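Local coordinates for protein putative adenosine kinase (Schistosoma mansoni, PDB 3VAS) that probably phosphorylates adenosine to AMP with ATP as phosphate donor, as a ribokinase-type kinase of the pfkB family that holds adenosine in its substrate pocket, at residues L35-D40 and K74-I79; D43-K48 and A142-E147; T65-I70 and T138-V143; Q311-N316 and C352-S357. All coordinates share one frame; numbering follows the deposited sequence.

Contact 1: residues L35-D40 and K74-I79; sequences LDIIVD and KKLNYI. With ADN (adenosine), chain C.
An antiparallel two-strand ladder sets Asp36, Ile37 and Ile38 against Ile79, Tyr78 and Asn77, where strand 27-40 passes the sugar of the bound adenosine. Asp36 and Ile79 form one hydrogen-bonded pair, Asp36 N donating to Ile79 O at 2.8 Å and Ile79 N donating back to Asp36 O. In the next such pair the bond from Ile38 N to Asn77 O, 2.9 Å long, is almost straight (175° at the hydrogen). Ile37 and Tyr78 make the non-hydrogen-bonded pair between them. In ribokinase-type adenosine kinases, strands such as these build a small lid domain that closes over the ribose. Asp36 suits this site because its two carboxylate oxygens match two neighbouring hydroxyls: OD2 accepts from adenosine O3' at 2.5 Å and OD1 accepts from O2', although the second bond is modelled too short to be taken literally. On the same side of the ladder, Ile38 keeps CG1 beside its backbone N (chi1 -50°) and runs extended from there, which carries CD1 diagonally to 3.7 Å from Ile79 CG2. The opposite face carries mainly hydrocarbon. There Ile37 CG2 meets Tyr78 CE1 at 4.0 Å, obliquely to the ring, while Leu76 CD2 lies alongside Val39 and comes within 3.5 Å of Val39 CB. Past the last pair, a water accepts from Asp40 N and donates to Lys74 O.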
# COMPACT_ATOMS: atom_id res chain seq x y z
N LEU A 35 -3.00 13.26 -1.28
CA LEU A 35 -1.93 14.19 -0.97
C LEU A 35 -1.55 14.04 0.50
O LEU A 35 -2.39 14.16 1.38
CB LEU A 35 -2.36 15.62 -1.26
CG LEU A 35 -1.28 16.68 -1.04
CD1 LEU A 35 -0.25 16.64 -2.15
CD2 LEU A 35 -1.90 18.07 -0.92
N ASP A 36 -0.27 13.75 0.75
CA ASP A 36 0.24 13.73 2.12
C ASP A 36 0.57 15.14 2.60
O ASP A 36 1.25 15.90 1.90
CB ASP A 36 1.47 12.83 2.25
CG ASP A 36 1.12 11.35 2.15
OD1 ASP A 36 -0.08 11.01 2.15
OD2 ASP A 36 2.06 10.52 2.10
N ILE A 37 0.09 15.49 3.78
CA ILE A 37 0.44 16.76 4.39
C ILE A 37 1.22 16.50 5.67
O ILE A 37 0.64 16.20 6.72
CB ILE A 37 -0.81 17.60 4.67
CG1 ILE A 37 -1.68 17.68 3.41
CG2 ILE A 37 -0.43 19.00 5.17
CD1 ILE A 37 -2.91 18.56 3.57
N ILE A 38 2.54 16.60 5.58
CA ILE A 38 3.43 16.20 6.66
C ILE A 38 3.81 17.38 7.55
O ILE A 38 4.37 18.37 7.08
CB ILE A 38 4.70 15.55 6.10
CG1 ILE A 38 4.32 14.46 5.09
CG2 ILE A 38 5.56 14.99 7.22
CD1 ILE A 38 5.50 13.87 4.35
N VAL A 39 3.50 17.25 8.83
CA VAL A 39 3.68 18.35 9.77
C VAL A 39 4.35 17.86 11.05
O VAL A 39 4.09 16.75 11.52
CB VAL A 39 2.32 19.01 10.11
CG1 VAL A 39 1.25 17.96 10.39
CG2 VAL A 39 2.44 19.97 11.29
N ASP A 40 5.25 18.68 11.60
CA ASP A 40 5.76 18.47 12.94
C ASP A 40 4.66 18.82 13.94
O ASP A 40 4.37 20.00 14.17
CB ASP A 40 7.01 19.31 13.19
CG ASP A 40 8.22 18.81 12.42
OD1 ASP A 40 8.27 17.60 12.12
OD2 ASP A 40 9.11 19.63 12.11
N LYS A 74 3.89 26.08 10.33
CA LYS A 74 4.90 26.32 9.31
C LYS A 74 5.57 25.00 8.95
O LYS A 74 5.25 23.96 9.53
CB LYS A 74 5.94 27.32 9.80
CG LYS A 74 5.39 28.70 10.09
CD LYS A 74 6.46 29.64 10.61
CE LYS A 74 5.93 31.06 10.78
NZ LYS A 74 4.71 31.11 11.64
N LYS A 75 6.49 25.03 7.98
CA LYS A 75 7.29 23.87 7.62
C LYS A 75 6.47 22.68 7.10
O LYS A 75 6.89 21.53 7.22
CB LYS A 75 8.15 23.41 8.80
CG LYS A 75 9.35 24.30 9.11
CD LYS A 75 10.53 23.94 8.22
CE LYS A 75 11.82 24.55 8.75
NZ LYS A 75 11.75 26.04 8.82
N LEU A 76 5.30 22.96 6.53
CA LEU A 76 4.48 21.90 5.97
C LEU A 76 5.13 21.29 4.73
O LEU A 76 5.62 22.01 3.87
CB LEU A 76 3.08 22.41 5.63
CG LEU A 76 2.12 22.68 6.78
CD1 LEU A 76 0.82 23.30 6.27
CD2 LEU A 76 1.82 21.40 7.54
N ASN A 77 5.13 19.97 4.65
CA ASN A 77 5.63 19.27 3.47
C ASN A 77 4.48 18.61 2.72
O ASN A 77 3.82 17.72 3.24
CB ASN A 77 6.69 18.24 3.86
CG ASN A 77 7.29 17.53 2.65
OD1 ASN A 77 7.15 17.97 1.51
ND2 ASN A 77 7.97 16.41 2.90
N TYR A 78 4.25 19.07 1.49
CA TYR A 78 3.21 18.50 0.64
C TYR A 78 3.85 17.53 -0.33
O TYR A 78 4.80 17.89 -1.02
CB TYR A 78 2.50 19.61 -0.14
CG TYR A 78 1.84 20.67 0.71
CD1 TYR A 78 0.58 20.46 1.25
CD2 TYR A 78 2.47 21.88 0.95
CE1 TYR A 78 -0.04 21.43 2.02
CE2 TYR A 78 1.87 22.86 1.73
CZ TYR A 78 0.61 22.63 2.26
OH TYR A 78 0.00 23.59 3.03
N ILE A 79 3.35 16.31 -0.37
CA ILE A 79 3.94 15.30 -1.25
C ILE A 79 2.90 14.24 -1.62
O ILE A 79 2.07 13.86 -0.79
CB ILE A 79 5.21 14.66 -0.61
CG1 ILE A 79 5.89 13.71 -1.58
CG2 ILE A 79 4.88 13.97 0.70
CD1 ILE A 79 7.27 13.24 -1.11
O5' ADN C . 2.04 3.94 3.93
C5' ADN C . 2.00 5.35 4.07
C4' ADN C . 1.07 5.98 3.06
O4' ADN C . -0.28 5.53 3.30
C3' ADN C . 0.99 7.51 3.06
O3' ADN C . 1.66 8.02 1.90
C2' ADN C . -0.52 7.82 2.96
O2' ADN C . -0.86 8.74 1.94
C1' ADN C . -1.14 6.45 2.69
N9 ADN C . -2.49 6.28 3.23
C8 ADN C . -2.92 6.63 4.42
N7 ADN C . -4.35 6.29 4.49
C5 ADN C . -4.73 5.72 3.24
C6 ADN C . -5.95 5.23 2.77
N6 ADN C . -7.11 5.27 3.61
N1 ADN C . -6.03 4.73 1.48
C2 ADN C . -4.92 4.70 0.67
N3 ADN C . -3.73 5.17 1.13
C4 ADN C . -3.65 5.69 2.45
O HOH W 1 5.61 21.17 9.98

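Contact 2: residues D43-K48 and A142-E147; sequences DFMYRK and AVLVSE
Tyr46, on the short helix 44-48, slides its ring past Leu144 in the opposite direction and brings its hydroxyl up to the backbone of strand 138-145. From CB the side chain leaves with CG beside the backbone N (chi1 -57°), a course that carries the ring out to the strand. Along one side of the ring, CE1 lies 4.0 Å from Leu144 CB. Along the other, CE2 approaches Ser146 OG at 3.5 Å. Farther out, CZ is likewise 4.0 Å from Leu144 CB, and at the tip OH donates a weak hydrogen bond of 3.0 Å to Leu144 O, which sits at the ring edge in its plane. Ser146 OG is bonded to Leu149 O, and a water donates both to it and to Asp43 OD1 (2.6 Å), so that it links Asp43 to Ser146. Beside the tyrosine, Met45 folds its flexible chain so that CE reaches Leu144 CD2 at 3.9 Å, the two side chains crossing nearly at right angles. Tyrosine suits this place, probably part of the lid as in other ribokinase-type kinases, offering carbon to a buried leucine and a hydroxyl to a main-chain carbonyl. Because the bond to Leu144 O is weak, apolar packing and the water bridge probably contribute much of the hold.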
# COMPACT_ATOMS: atom_id res chain seq x y z
N ASP A 43 2.48 17.82 20.92
CA ASP A 43 2.06 16.65 21.68
C ASP A 43 0.57 16.62 22.00
O ASP A 43 -0.01 15.54 22.13
CB ASP A 43 2.89 16.53 22.96
CG ASP A 43 4.38 16.56 22.70
OD1 ASP A 43 4.93 15.54 22.22
OD2 ASP A 43 5.02 17.61 22.97
N PHE A 44 -0.05 17.79 22.12
CA PHE A 44 -1.47 17.85 22.46
C PHE A 44 -2.34 17.25 21.36
O PHE A 44 -3.41 16.71 21.64
CB PHE A 44 -1.93 19.27 22.82
CG PHE A 44 -2.02 20.22 21.64
CD1 PHE A 44 -3.13 20.21 20.80
CD2 PHE A 44 -1.03 21.16 21.41
CE1 PHE A 44 -3.22 21.09 19.73
CE2 PHE A 44 -1.12 22.05 20.34
CZ PHE A 44 -2.21 22.01 19.50
N MET A 45 -1.86 17.34 20.12
CA MET A 45 -2.62 16.89 18.95
C MET A 45 -3.03 15.43 19.04
O MET A 45 -4.13 15.07 18.62
CB MET A 45 -1.80 17.12 17.67
CG MET A 45 -1.53 18.58 17.35
SD MET A 45 -2.97 19.40 16.66
CE MET A 45 -3.20 18.46 15.16
N TYR A 46 -2.15 14.60 19.59
CA TYR A 46 -2.41 13.16 19.68
C TYR A 46 -3.48 12.85 20.72
O TYR A 46 -4.28 11.93 20.53
CB TYR A 46 -1.11 12.39 19.95
CG TYR A 46 -0.07 12.66 18.89
CD1 TYR A 46 -0.00 11.89 17.73
CD2 TYR A 46 0.83 13.71 19.02
CE1 TYR A 46 0.94 12.14 16.75
CE2 TYR A 46 1.78 13.98 18.05
CZ TYR A 46 1.83 13.19 16.91
OH TYR A 46 2.76 13.45 15.94
N ARG A 47 -3.50 13.62 21.80
CA ARG A 47 -4.54 13.48 22.82
C ARG A 47 -5.85 14.07 22.32
O ARG A 47 -6.91 13.44 22.42
CB ARG A 47 -4.12 14.16 24.13
CG ARG A 47 -2.70 13.82 24.59
CD ARG A 47 -2.45 14.28 26.03
NE ARG A 47 -2.79 15.68 26.25
CZ ARG A 47 -1.93 16.70 26.18
NH1 ARG A 47 -0.65 16.47 25.89
NH2 ARG A 47 -2.35 17.94 26.40
N LYS A 48 -5.77 15.28 21.77
CA LYS A 48 -6.92 15.99 21.23
C LYS A 48 -7.72 15.16 20.23
O LYS A 48 -8.95 15.13 20.28
CB LYS A 48 -6.46 17.30 20.59
CG LYS A 48 -7.57 18.14 19.97
CD LYS A 48 -7.03 19.51 19.57
CE LYS A 48 -8.09 20.36 18.91
NZ LYS A 48 -7.57 21.73 18.62
N ALA A 142 -3.42 13.76 6.74
CA ALA A 142 -2.65 14.53 7.70
C ALA A 142 -1.65 13.57 8.31
O ALA A 142 -2.04 12.62 8.99
CB ALA A 142 -3.55 15.12 8.76
N VAL A 143 -0.37 13.81 8.05
CA VAL A 143 0.68 12.96 8.62
C VAL A 143 1.37 13.71 9.75
O VAL A 143 2.16 14.63 9.52
CB VAL A 143 1.71 12.53 7.55
CG1 VAL A 143 2.70 11.53 8.14
CG2 VAL A 143 0.99 11.93 6.35
N LEU A 144 1.06 13.32 10.98
CA LEU A 144 1.53 14.03 12.16
C LEU A 144 2.83 13.44 12.68
O LEU A 144 2.86 12.31 13.18
CB LEU A 144 0.46 14.02 13.25
CG LEU A 144 -0.55 15.17 13.23
CD1 LEU A 144 -1.25 15.30 11.88
CD2 LEU A 144 -1.57 14.99 14.35
N VAL A 145 3.92 14.19 12.56
CA VAL A 145 5.22 13.68 12.96
C VAL A 145 5.73 14.32 14.25
O VAL A 145 5.67 15.54 14.42
CB VAL A 145 6.27 13.88 11.83
CG1 VAL A 145 7.66 13.45 12.31
CG2 VAL A 145 5.87 13.10 10.58
N SER A 146 6.20 13.48 15.17
CA SER A 146 6.89 13.96 16.35
C SER A 146 7.91 12.93 16.81
O SER A 146 7.93 11.80 16.32
CB SER A 146 5.90 14.28 17.48
OG SER A 146 5.19 13.13 17.88
N GLU A 147 8.76 13.32 17.75
CA GLU A 147 9.76 12.41 18.29
C GLU A 147 9.08 11.28 19.05
O GLU A 147 9.58 10.15 19.09
CB GLU A 147 10.74 13.16 19.18
CG GLU A 147 11.90 12.32 19.69
CD GLU A 147 12.89 13.13 20.49
OE1 GLU A 147 13.47 14.09 19.93
OE2 GLU A 147 13.09 12.82 21.68
O HOH W 2 4.10 13.71 20.57

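Contact 3: residues T65-I70 and T138-V143; sequences TIYDEI and TGKVAV. With ADN (adenosine), chain C.
Ala142 CB is the small bump of this contact, and Tyr67, Ile66 and Ile70 of helix 65-70 frame the hollow that takes it. Tyr67 CE1 comes to 3.8 Å from Ala142 CB, and the CD1 atoms of Ile70 and Ile66 close in on the same methyl. So short a side chain lets the helix come close: the Tyr67 and Ala142 CA atoms are 6.9 Å apart. A second fit lies farther along the same side of the strand, at Lys140. Its CG takes the position between the backbone N and the carbonyl carbon (chi1 51°), and the rest of the chain then runs extended across the ring of Tyr67. CE rests over one face, 4.0 Å from the ring centroid and 19° off the normal, a CH-pi contact, while NZ travels on to the CB end of the ring. The opposite face is filled by Ile66 CG2, 3.7 Å above the plane and over its centre, so the aromatic plate is sandwiched between lysine methylene and isoleucine methyl. The helix packs on the face of the strand turned away from adenosine, its axis at 66° to that of the strand, consistent with the lid of ribokinase-type kinases. Val141, between Lys140 and Ala142, points away from the helix and puts CG2 3.4 Å from adenosine O2'. Tyr67 OH has a weak hydrogen bond with Val153 O of the neighbouring strand 150-157.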
# COMPACT_ATOMS: atom_id res chain seq x y z
N THR A 65 -11.38 19.17 12.12
CA THR A 65 -10.67 20.42 12.40
C THR A 65 -9.16 20.30 12.22
O THR A 65 -8.47 21.32 12.10
CB THR A 65 -10.95 20.95 13.82
OG1 THR A 65 -10.69 19.92 14.77
CG2 THR A 65 -12.41 21.41 13.94
N ILE A 66 -8.65 19.07 12.18
CA ILE A 66 -7.21 18.83 12.10
C ILE A 66 -6.59 19.45 10.84
O ILE A 66 -5.46 19.95 10.88
CB ILE A 66 -6.85 17.32 12.21
CG1 ILE A 66 -5.40 17.15 12.64
CG2 ILE A 66 -7.11 16.57 10.90
CD1 ILE A 66 -4.97 15.70 12.76
N TYR A 67 -7.34 19.46 9.74
CA TYR A 67 -6.81 19.96 8.48
C TYR A 67 -6.62 21.48 8.49
O TYR A 67 -5.62 21.99 8.00
CB TYR A 67 -7.67 19.49 7.30
CG TYR A 67 -7.79 17.99 7.27
CD1 TYR A 67 -6.72 17.20 6.87
CD2 TYR A 67 -8.95 17.35 7.67
CE1 TYR A 67 -6.81 15.81 6.85
CE2 TYR A 67 -9.06 15.97 7.66
CZ TYR A 67 -7.98 15.21 7.25
OH TYR A 67 -8.09 13.84 7.25
N ASP A 68 -7.59 22.20 9.05
CA ASP A 68 -7.44 23.64 9.23
C ASP A 68 -6.36 23.92 10.27
O ASP A 68 -5.60 24.88 10.15
CB ASP A 68 -8.76 24.27 9.68
CG ASP A 68 -9.78 24.35 8.56
OD1 ASP A 68 -9.37 24.53 7.39
OD2 ASP A 68 -10.99 24.24 8.85
N GLU A 69 -6.29 23.05 11.27
CA GLU A 69 -5.36 23.25 12.38
C GLU A 69 -3.89 23.12 11.97
O GLU A 69 -3.08 24.00 12.28
CB GLU A 69 -5.67 22.29 13.53
CG GLU A 69 -4.89 22.59 14.80
CD GLU A 69 -5.48 21.94 16.04
OE1 GLU A 69 -6.27 20.98 15.89
OE2 GLU A 69 -5.15 22.38 17.16
N ILE A 70 -3.54 22.05 11.26
CA ILE A 70 -2.15 21.86 10.84
C ILE A 70 -1.75 22.86 9.75
O ILE A 70 -0.57 23.07 9.50
CB ILE A 70 -1.88 20.43 10.34
CG1 ILE A 70 -2.65 20.17 9.04
CG2 ILE A 70 -2.23 19.41 11.41
CD1 ILE A 70 -2.41 18.79 8.48
N THR A 138 -9.64 16.32 -4.13
CA THR A 138 -8.69 15.23 -4.01
C THR A 138 -8.46 14.91 -2.53
O THR A 138 -8.31 15.82 -1.72
CB THR A 138 -7.35 15.58 -4.68
OG1 THR A 138 -7.55 15.76 -6.09
CG2 THR A 138 -6.32 14.48 -4.46
N GLY A 139 -8.45 13.62 -2.20
CA GLY A 139 -8.24 13.20 -0.82
C GLY A 139 -6.89 13.64 -0.27
O GLY A 139 -5.97 13.97 -1.02
N LYS A 140 -6.78 13.65 1.05
CA LYS A 140 -5.57 14.11 1.72
C LYS A 140 -5.33 13.33 3.00
O LYS A 140 -6.27 12.82 3.63
CB LYS A 140 -5.69 15.60 2.04
CG LYS A 140 -6.98 15.95 2.76
CD LYS A 140 -7.12 17.45 2.98
CE LYS A 140 -8.51 17.80 3.51
NZ LYS A 140 -8.68 19.28 3.68
N VAL A 141 -4.06 13.23 3.39
CA VAL A 141 -3.68 12.57 4.63
C VAL A 141 -2.93 13.55 5.52
O VAL A 141 -1.93 14.13 5.11
CB VAL A 141 -2.78 11.34 4.38
CG1 VAL A 141 -2.48 10.62 5.70
CG2 VAL A 141 -3.43 10.39 3.38
N ALA A 142 -3.42 13.76 6.74
CA ALA A 142 -2.65 14.53 7.70
C ALA A 142 -1.65 13.57 8.31
O ALA A 142 -2.04 12.62 8.99
CB ALA A 142 -3.55 15.12 8.76
N VAL A 143 -0.37 13.81 8.05
CA VAL A 143 0.68 12.96 8.62
C VAL A 143 1.37 13.71 9.75
O VAL A 143 2.16 14.63 9.52
CB VAL A 143 1.71 12.53 7.55
CG1 VAL A 143 2.70 11.53 8.14
CG2 VAL A 143 0.99 11.93 6.35
O5' ADN C . 2.04 3.94 3.93
C5' ADN C . 2.00 5.35 4.07
C4' ADN C . 1.07 5.98 3.06
O4' ADN C . -0.28 5.53 3.30
C3' ADN C . 0.99 7.51 3.06
O3' ADN C . 1.66 8.02 1.90
C2' ADN C . -0.52 7.82 2.96
O2' ADN C . -0.86 8.74 1.94
C1' ADN C . -1.14 6.45 2.69
N9 ADN C . -2.49 6.28 3.23
C8 ADN C . -2.92 6.63 4.42
N7 ADN C . -4.35 6.29 4.49
C5 ADN C . -4.73 5.72 3.24
C6 ADN C . -5.95 5.23 2.77
N6 ADN C . -7.11 5.27 3.61
N1 ADN C . -6.03 4.73 1.48
C2 ADN C . -4.92 4.70 0.67
N3 ADN C . -3.73 5.17 1.13
C4 ADN C . -3.65 5.69 2.45

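Contact 4: residues Q311-N316 and C352-S357; sequences QIIDTN and CRSGFS
Asp314 and Gly355 join two loops beside the substrate site, and Asp314 opens DTNGAGD, which fits the DTxGAGD signature of ribokinase-type kinases. The direct hydrogen bond runs from Gly355 N to Asp314 OD2, 3.1 Å long with 155° at the hydrogen; it meets the carboxylate on its anti side, 18° out of plane. With CG anti to the backbone N (chi1 -173°), Asp314 extends toward the other loop, while its OD1 accepts a weak bond from the N of Asn316, whose side chain touches adenosine. An aspartate can serve both loops in this way, and Gly355 suits its place because its positive phi favours glycine. Within the second loop, Arg353 grips Ser357 side-on, NE donating to Ser357 O at 2.8 Å and NH2 to Ser357 OG. Water adds a further link, lying 2.7 Å from Asp314 O and also close to Arg353 O. Van der Waals packing is supplied chiefly by Ile313, whose branched side chain straddles the chain as it leaves helix 336-351: CG1 lies 3.6 Å from Cys352 O, and CG2 sits 3.7 Å from Ser354 OG.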
# COMPACT_ATOMS: atom_id res chain seq x y z
N GLN A 311 20.01 7.53 12.06
CA GLN A 311 19.88 7.19 10.65
C GLN A 311 18.45 7.39 10.15
O GLN A 311 18.23 7.76 9.00
CB GLN A 311 20.31 5.74 10.40
CG GLN A 311 21.79 5.48 10.61
CD GLN A 311 22.20 4.07 10.19
OE1 GLN A 311 22.17 3.14 10.99
NE2 GLN A 311 22.57 3.92 8.92
N ILE A 312 17.49 7.14 11.03
CA ILE A 312 16.08 7.19 10.67
C ILE A 312 15.58 8.62 10.44
O ILE A 312 15.59 9.45 11.35
CB ILE A 312 15.21 6.51 11.74
CG1 ILE A 312 15.54 5.02 11.83
CG2 ILE A 312 13.73 6.71 11.43
CD1 ILE A 312 14.83 4.30 12.96
N ILE A 313 15.15 8.89 9.21
CA ILE A 313 14.59 10.20 8.86
C ILE A 313 13.07 10.18 8.95
O ILE A 313 12.47 10.97 9.67
CB ILE A 313 15.02 10.64 7.45
CG1 ILE A 313 16.53 10.86 7.39
CG2 ILE A 313 14.27 11.90 7.04
CD1 ILE A 313 17.03 11.97 8.30
N ASP A 314 12.44 9.27 8.20
CA ASP A 314 10.99 9.13 8.19
C ASP A 314 10.57 7.76 7.67
O ASP A 314 10.74 7.45 6.49
CB ASP A 314 10.35 10.24 7.35
CG ASP A 314 8.83 10.25 7.44
OD1 ASP A 314 8.29 9.66 8.40
OD2 ASP A 314 8.18 10.87 6.57
N THR A 315 10.03 6.93 8.56
CA THR A 315 9.66 5.56 8.23
C THR A 315 8.30 5.44 7.54
O THR A 315 7.90 4.36 7.13
CB THR A 315 9.65 4.65 9.48
OG1 THR A 315 8.67 5.12 10.41
CG2 THR A 315 11.02 4.64 10.14
N ASN A 316 7.60 6.57 7.42
CA ASN A 316 6.32 6.60 6.74
C ASN A 316 6.46 6.15 5.29
O ASN A 316 7.22 6.73 4.52
CB ASN A 316 5.70 8.00 6.82
CG ASN A 316 4.32 8.08 6.19
OD1 ASN A 316 3.35 7.52 6.71
ND2 ASN A 316 4.22 8.80 5.07
N CYS A 352 15.25 6.67 4.86
CA CYS A 352 16.24 7.74 4.94
C CYS A 352 15.82 8.99 4.18
O CYS A 352 16.62 9.90 3.97
CB CYS A 352 17.60 7.23 4.46
SG CYS A 352 18.35 6.00 5.56
N ARG A 353 14.55 9.05 3.78
CA ARG A 353 14.02 10.20 3.05
C ARG A 353 12.67 10.67 3.62
O ARG A 353 11.92 9.88 4.20
CB ARG A 353 13.89 9.88 1.56
CG ARG A 353 15.21 9.50 0.90
CD ARG A 353 15.02 9.05 -0.54
NE ARG A 353 14.51 10.11 -1.40
CZ ARG A 353 15.28 10.97 -2.06
NH1 ARG A 353 16.60 10.90 -1.95
NH2 ARG A 353 14.73 11.90 -2.83
N SER A 354 12.36 11.95 3.43
CA SER A 354 11.14 12.54 3.98
C SER A 354 9.93 12.29 3.09
O SER A 354 9.90 12.71 1.93
CB SER A 354 11.33 14.05 4.19
OG SER A 354 12.51 14.32 4.93
N GLY A 355 8.93 11.60 3.63
CA GLY A 355 7.76 11.21 2.86
C GLY A 355 8.12 10.18 1.81
O GLY A 355 9.25 9.69 1.78
N PHE A 356 7.17 9.82 0.95
CA PHE A 356 7.49 8.88 -0.12
C PHE A 356 8.15 9.62 -1.28
O PHE A 356 7.53 9.87 -2.32
CB PHE A 356 6.27 8.10 -0.58
CG PHE A 356 6.60 6.78 -1.20
CD1 PHE A 356 6.73 5.64 -0.40
CD2 PHE A 356 6.81 6.66 -2.57
CE1 PHE A 356 7.05 4.42 -0.97
CE2 PHE A 356 7.14 5.44 -3.13
CZ PHE A 356 7.26 4.32 -2.33
N SER A 357 9.41 9.98 -1.09
CA SER A 357 10.15 10.77 -2.07
C SER A 357 11.11 9.88 -2.85
O SER A 357 11.99 9.26 -2.27
CB SER A 357 10.93 11.88 -1.35
OG SER A 357 11.73 12.61 -2.26
O HOH W 3 9.51 8.46 4.31

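Contacts 1, 2 and 3 gather round neighbouring strands 27-40 and 138-145, with centres 9 to 13 Å apart. Contacts 2 and 3 share Ala142 and Val143 on strand 138-145, and their two helices are joined by a salt bridge between Lys48 and Glu69. Along the chain the segments of contact 1 interleave with those of contacts 2 and 3, whereas contact 4 opens only after the others have closed. Its centre lies about 13 Å from that of contact 1, where Ile79 and Ile38 pack against 354-357. Contacts 1, 3 and 4 each bring a residue to adenosine (Asp36, Val141 and Asn316), so the pocket draws on well-separated parts of the sequence.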